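Local structure of geranylgeranyl pyrophosphate synthase (Corynebacterium glutamicum, 3LK5) at residues D19-P22 against E23-D27; A72-L75 against A76-H80. The protein probably catalyses the magnesium-dependent joining of isopentenyl diphosphate to an allylic prenyl diphosphate, a chain-lengthening step of isoprenoid biosynthesis. One frame throughout, in Å; residues are numbered along the deposited sequence.

Contact 1 (D19-P22 against E23-D27); sequences DKFP and EVVRD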
loop_
_atom_site.group_PDB
_atom_site.type_symbol
_atom_site.label_atom_id
_atom_site.label_comp_id
_atom_site.label_asym_id
_atom_site.label_seq_id
_atom_site.Cartn_x
_atom_site.Cartn_y
_atom_site.Cartn_z
ATOM N N ASP A 19 15.120 -25.953 -3.783
ATOM C CA ASP A 19 15.061 -25.778 -5.233
ATOM C C ASP A 19 13.657 -25.834 -5.833
ATOM O O ASP A 19 13.397 -25.117 -6.786
ATOM C CB ASP A 19 16.041 -26.720 -5.971
ATOM C CG ASP A 19 17.512 -26.379 -5.688
ATOM O OD1 ASP A 19 17.821 -25.212 -5.334
ATOM O OD2 ASP A 19 18.364 -27.285 -5.819
ATOM N N LYS A 20 12.757 -26.647 -5.281
ATOM C CA LYS A 20 11.400 -26.773 -5.855
ATOM C C LYS A 20 10.370 -25.825 -5.223
ATOM O O LYS A 20 9.287 -25.639 -5.777
ATOM C CB LYS A 20 10.840 -28.198 -5.714
ATOM C CG LYS A 20 11.656 -29.296 -6.415
ATOM C CD LYS A 20 10.882 -30.613 -6.447
ATOM C CE LYS A 20 11.811 -31.812 -6.660
ATOM N NZ LYS A 20 12.181 -32.059 -8.091
ATOM N N PHE A 21 10.662 -25.287 -4.038
ATOM C CA PHE A 21 9.649 -24.457 -3.369
ATOM C C PHE A 21 9.134 -23.281 -4.229
ATOM O O PHE A 21 7.941 -23.025 -4.214
ATOM C CB PHE A 21 10.081 -24.000 -1.967
ATOM C CG PHE A 21 8.952 -23.468 -1.143
ATOM C CD1 PHE A 21 7.996 -24.325 -0.652
ATOM C CD2 PHE A 21 8.853 -22.110 -0.877
ATOM C CE1 PHE A 21 6.942 -23.868 0.092
ATOM C CE2 PHE A 21 7.810 -21.625 -0.115
ATOM C CZ PHE A 21 6.840 -22.507 0.368
ATOM N N PRO A 22 10.010 -22.576 -4.984
ATOM C CA PRO A 22 9.491 -21.457 -5.798
ATOM C C PRO A 22 8.391 -21.874 -6.771
ATOM O O PRO A 22 7.535 -21.042 -7.112
ATOM C CB PRO A 22 10.720 -20.951 -6.562
ATOM C CG PRO A 22 11.868 -21.332 -5.689
ATOM C CD PRO A 22 11.489 -22.609 -4.991
ATOM N N GLU A 23 8.409 -23.137 -7.224
ATOM C CA GLU A 23 7.338 -23.649 -8.115
ATOM C C GLU A 23 5.997 -23.659 -7.400
ATOM O O GLU A 23 4.960 -23.284 -7.970
ATOM C CB GLU A 23 7.675 -25.075 -8.612
ATOM C CG GLU A 23 8.936 -25.129 -9.408
ATOM C CD GLU A 23 9.319 -26.558 -9.764
ATOM O OE1 GLU A 23 8.676 -27.530 -9.286
ATOM O OE2 GLU A 23 10.251 -26.686 -10.539
ATOM N N VAL A 24 6.028 -24.076 -6.133
ATOM C CA VAL A 24 4.826 -24.110 -5.309
ATOM C C VAL A 24 4.319 -22.667 -5.095
ATOM O O VAL A 24 3.131 -22.431 -5.193
ATOM C CB VAL A 24 5.108 -24.802 -3.939
ATOM C CG1 VAL A 24 3.913 -24.708 -3.037
ATOM C CG2 VAL A 24 5.462 -26.308 -4.181
ATOM N N VAL A 25 5.233 -21.735 -4.837
ATOM C CA VAL A 25 4.851 -20.327 -4.620
ATOM C C VAL A 25 4.155 -19.788 -5.879
ATOM O O VAL A 25 3.089 -19.188 -5.783
ATOM C CB VAL A 25 6.066 -19.469 -4.249
ATOM C CG1 VAL A 25 5.728 -17.932 -4.248
ATOM C CG2 VAL A 25 6.637 -19.929 -2.877
ATOM N N ARG A 26 4.743 -20.040 -7.057
ATOM C CA ARG A 26 4.136 -19.605 -8.325
ATOM C C ARG A 26 2.745 -20.178 -8.513
ATOM O O ARG A 26 1.845 -19.434 -8.933
ATOM C CB ARG A 26 5.038 -19.952 -9.527
ATOM C CG ARG A 26 4.581 -19.321 -10.855
ATOM C CD ARG A 26 5.533 -19.755 -12.006
ATOM N NE ARG A 26 5.299 -18.983 -13.248
ATOM C CZ ARG A 26 4.298 -19.174 -14.113
ATOM N NH1 ARG A 26 3.354 -20.078 -13.881
ATOM N NH2 ARG A 26 4.214 -18.406 -15.208
ATOM N N ASP A 27 2.527 -21.456 -8.179
ATOM C CA ASP A 27 1.168 -22.022 -8.187
ATOM C C ASP A 27 0.190 -21.251 -7.289
ATOM O O ASP A 27 -0.956 -21.017 -7.683
ATOM C CB ASP A 27 1.132 -23.483 -7.714
ATOM C CG ASP A 27 1.647 -24.463 -8.763
ATOM O OD1 ASP A 27 1.640 -24.147 -9.955
ATOM O OD2 ASP A 27 2.078 -25.560 -8.377
#
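The opening turns of helix 21-43 bring the Phe-21 ring against Val-25 and seat Glu-23 beside the carbonyl of Lys-20. Two helical i-to-i+4 backbone bonds set the spacing. Val-25 N donates to Phe-21 O at 3.1 Å, and Arg-26 N donates to Pro-22 O at 3.0 Å in a bond almost straight at the hydrogen (165°). Before them, Glu-23 N makes a weak, bent bond to Lys-20 O. A proline suits this place: in the first turn of a helix the backbone nitrogens have no carbonyl one turn back to bind, so the N-H that Pro-22 lacks costs little.

The apolar part of the contact is the ring of Phe-21 against one methyl of Val-25. Phe-21 CG stands anti to the backbone N (chi1 -165°), which swings the ring forward along the helix until CE2 is 3.4 Å from Val-25 CG2, a snug fit in which the two side chains cross obliquely. Val-24 takes a lesser share, its CB 4.4 Å from Phe-21 CD1. A beta-branched valine puts bulk close to the backbone, where the ring can meet it.

Glu-23 CB lies 3.3 Å from Lys-20 O, and beyond CG the side chain is extended. Its carboxylate oxygen OE1 remains 5.9 Å from Lys-20 NZ, too far for a salt bridge, although the opposite charge and the nearby helix N-terminus would probably favour the carboxylate. Arg-26 runs away from the turn and makes weak hydrogen bonds to Leu-59 O and Asn-60 OD1. Phe-21 stacks on Trp-71 and touches Pro-67 and Leu-68 of helix 65-78, while both Phe-21 and Val-24 rest on Leu-91 of helix 87-111.

Contact 2 (A72-L75 against A76-H80); sequences AGFL and AAQGH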
loop_
_atom_site.group_PDB
_atom_site.type_symbol
_atom_site.label_atom_id
_atom_site.label_comp_id
_atom_site.label_asym_id
_atom_site.label_seq_id
_atom_site.Cartn_x
_atom_site.Cartn_y
_atom_site.Cartn_z
ATOM N N ALA A 72 10.241 -22.251 5.925
ATOM C CA ALA A 72 11.272 -22.834 6.787
ATOM C C ALA A 72 10.990 -22.550 8.246
ATOM O O ALA A 72 11.226 -23.412 9.095
ATOM C CB ALA A 72 12.635 -22.290 6.404
ATOM N N GLY A 73 10.530 -21.340 8.553
ATOM C CA GLY A 73 10.132 -21.019 9.944
ATOM C C GLY A 73 8.991 -21.873 10.458
ATOM O O GLY A 73 8.994 -22.345 11.618
ATOM N N PHE A 74 8.010 -22.095 9.595
ATOM C CA PHE A 74 6.889 -22.996 9.918
ATOM C C PHE A 74 7.403 -24.411 10.191
ATOM O O PHE A 74 7.035 -25.026 11.198
ATOM C CB PHE A 74 5.868 -22.996 8.763
ATOM C CG PHE A 74 4.717 -23.950 8.962
ATOM C CD1 PHE A 74 3.630 -23.595 9.751
ATOM C CD2 PHE A 74 4.735 -25.212 8.349
ATOM C CE1 PHE A 74 2.566 -24.474 9.956
ATOM C CE2 PHE A 74 3.689 -26.106 8.531
ATOM C CZ PHE A 74 2.596 -25.741 9.356
ATOM N N LEU A 75 8.265 -24.915 9.315
ATOM C CA LEU A 75 8.774 -26.274 9.477
ATOM C C LEU A 75 9.667 -26.386 10.732
ATOM O O LEU A 75 9.607 -27.383 11.441
ATOM C CB LEU A 75 9.559 -26.722 8.246
ATOM C CG LEU A 75 8.752 -26.879 6.948
ATOM C CD1 LEU A 75 9.706 -27.266 5.834
ATOM C CD2 LEU A 75 7.615 -27.905 7.103
ATOM N N ALA A 76 10.490 -25.375 10.982
ATOM C CA ALA A 76 11.339 -25.352 12.180
ATOM C C ALA A 76 10.525 -25.459 13.487
ATOM O O ALA A 76 10.952 -26.150 14.430
ATOM C CB ALA A 76 12.255 -24.110 12.187
ATOM N N ALA A 77 9.359 -24.811 13.529
ATOM C CA ALA A 77 8.493 -24.780 14.713
ATOM C C ALA A 77 7.537 -25.944 14.772
ATOM O O ALA A 77 7.023 -26.293 15.822
ATOM C CB ALA A 77 7.678 -23.498 14.724
ATOM N N GLN A 78 7.226 -26.500 13.616
ATOM C CA GLN A 78 6.130 -27.452 13.549
ATOM C C GLN A 78 6.716 -28.770 14.001
ATOM O O GLN A 78 5.987 -29.656 14.435
ATOM C CB GLN A 78 5.555 -27.523 12.137
ATOM C CG GLN A 78 4.126 -28.010 12.105
ATOM C CD GLN A 78 3.879 -29.033 11.022
ATOM O OE1 GLN A 78 2.736 -29.390 10.753
ATOM N NE2 GLN A 78 4.950 -29.521 10.395
ATOM N N GLY A 79 8.043 -28.872 13.927
ATOM C CA GLY A 79 8.790 -30.060 14.384
ATOM C C GLY A 79 8.350 -31.355 13.705
ATOM O O GLY A 79 7.843 -31.346 12.565
ATOM N N HIS A 80 8.536 -32.473 14.414
ATOM C CA HIS A 80 8.141 -33.803 13.916
ATOM C C HIS A 80 6.634 -34.064 14.021
ATOM O O HIS A 80 6.180 -35.186 13.760
ATOM C CB HIS A 80 8.938 -34.923 14.620
ATOM C CG HIS A 80 10.426 -34.792 14.474
ATOM N ND1 HIS A 80 11.301 -35.022 15.517
ATOM C CD2 HIS A 80 11.192 -34.438 13.411
ATOM C CE1 HIS A 80 12.541 -34.819 15.102
ATOM N NE2 HIS A 80 12.503 -34.466 13.828
HETATM O O HOH W 1 8.324 -29.546 10.619
#
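Ala-76 N donates to Ala-72 O at 2.8 Å, and the next bond along, from Ala-77 N to Gly-73 O, measures 3.1 Å. A water sits at the end of the helix: it donates to Leu-75 O at 2.6 Å and to Gly-79 O at 2.7 Å, and it accepts a weak, long bond from Gln-78 NE2. Leu-75 O also receives Gly-79 N at 3.3 Å, and a weak bond from Gln-78 N. Several donors thus gather round a carbonyl of the last turn, where the regular bonding is running out.

This is the C-terminal end of helix 65-78, in the all-helical fold of the polyprenyl synthases. The helix ends before Gly-79, the first residue to leave helical phi/psi, whose positive phi (57°) is easy for a residue without a CB, and the path turns away from the helix.

One turn separates Phe-74 from Gln-78, whose aliphatic stem lies against the ring. Gln-78 CB is over one face of the ring, 4.3 Å above its plane and displaced toward the rim, and CD comes to 3.8 Å from Phe-74 CE2. Ring and amide planes differ by 32°, neither parallel nor upright. The Gln-78 side chain bends at chi2 (-135°), bringing the amide beside the outer ring atoms; its OE1 accepts a hydrogen bond from Ser-83 N, which helps fix the amide. Glutamine suits the spot because its methylenes can pack on an aromatic ring while its amide meets the backbone of the following loop.

Farther out, Phe-74 packs on Ile-231 and Ala-77 on Ala-229, both of helix 205-231. Small side chains at Ala-72 and Ala-76 let helix 355-369 come close, with Leu-361 on the former and Val-357 on the latter.

In the fold
Contact 1 opens helix 21-43 and contact 2 closes helix 65-78, so the pair follow in series along the chain. Their centres are 18 Å apart and their nearest atoms about 7 Å, without touching. What joins them is helix 65-78 itself: Trp-71, immediately before the 72-75 segment, belongs to the part of that helix that meets contact 1. Both contacts lie away from the magnesium-binding Asp-108, Asp-112 and Asp-194. Measured from the centre of the chain, the centre of contact 1 is about 17 Å out and that of contact 2 about 21 Å. Contact 1 does pack on helix 87-111, which carries Asp-108 near its far end.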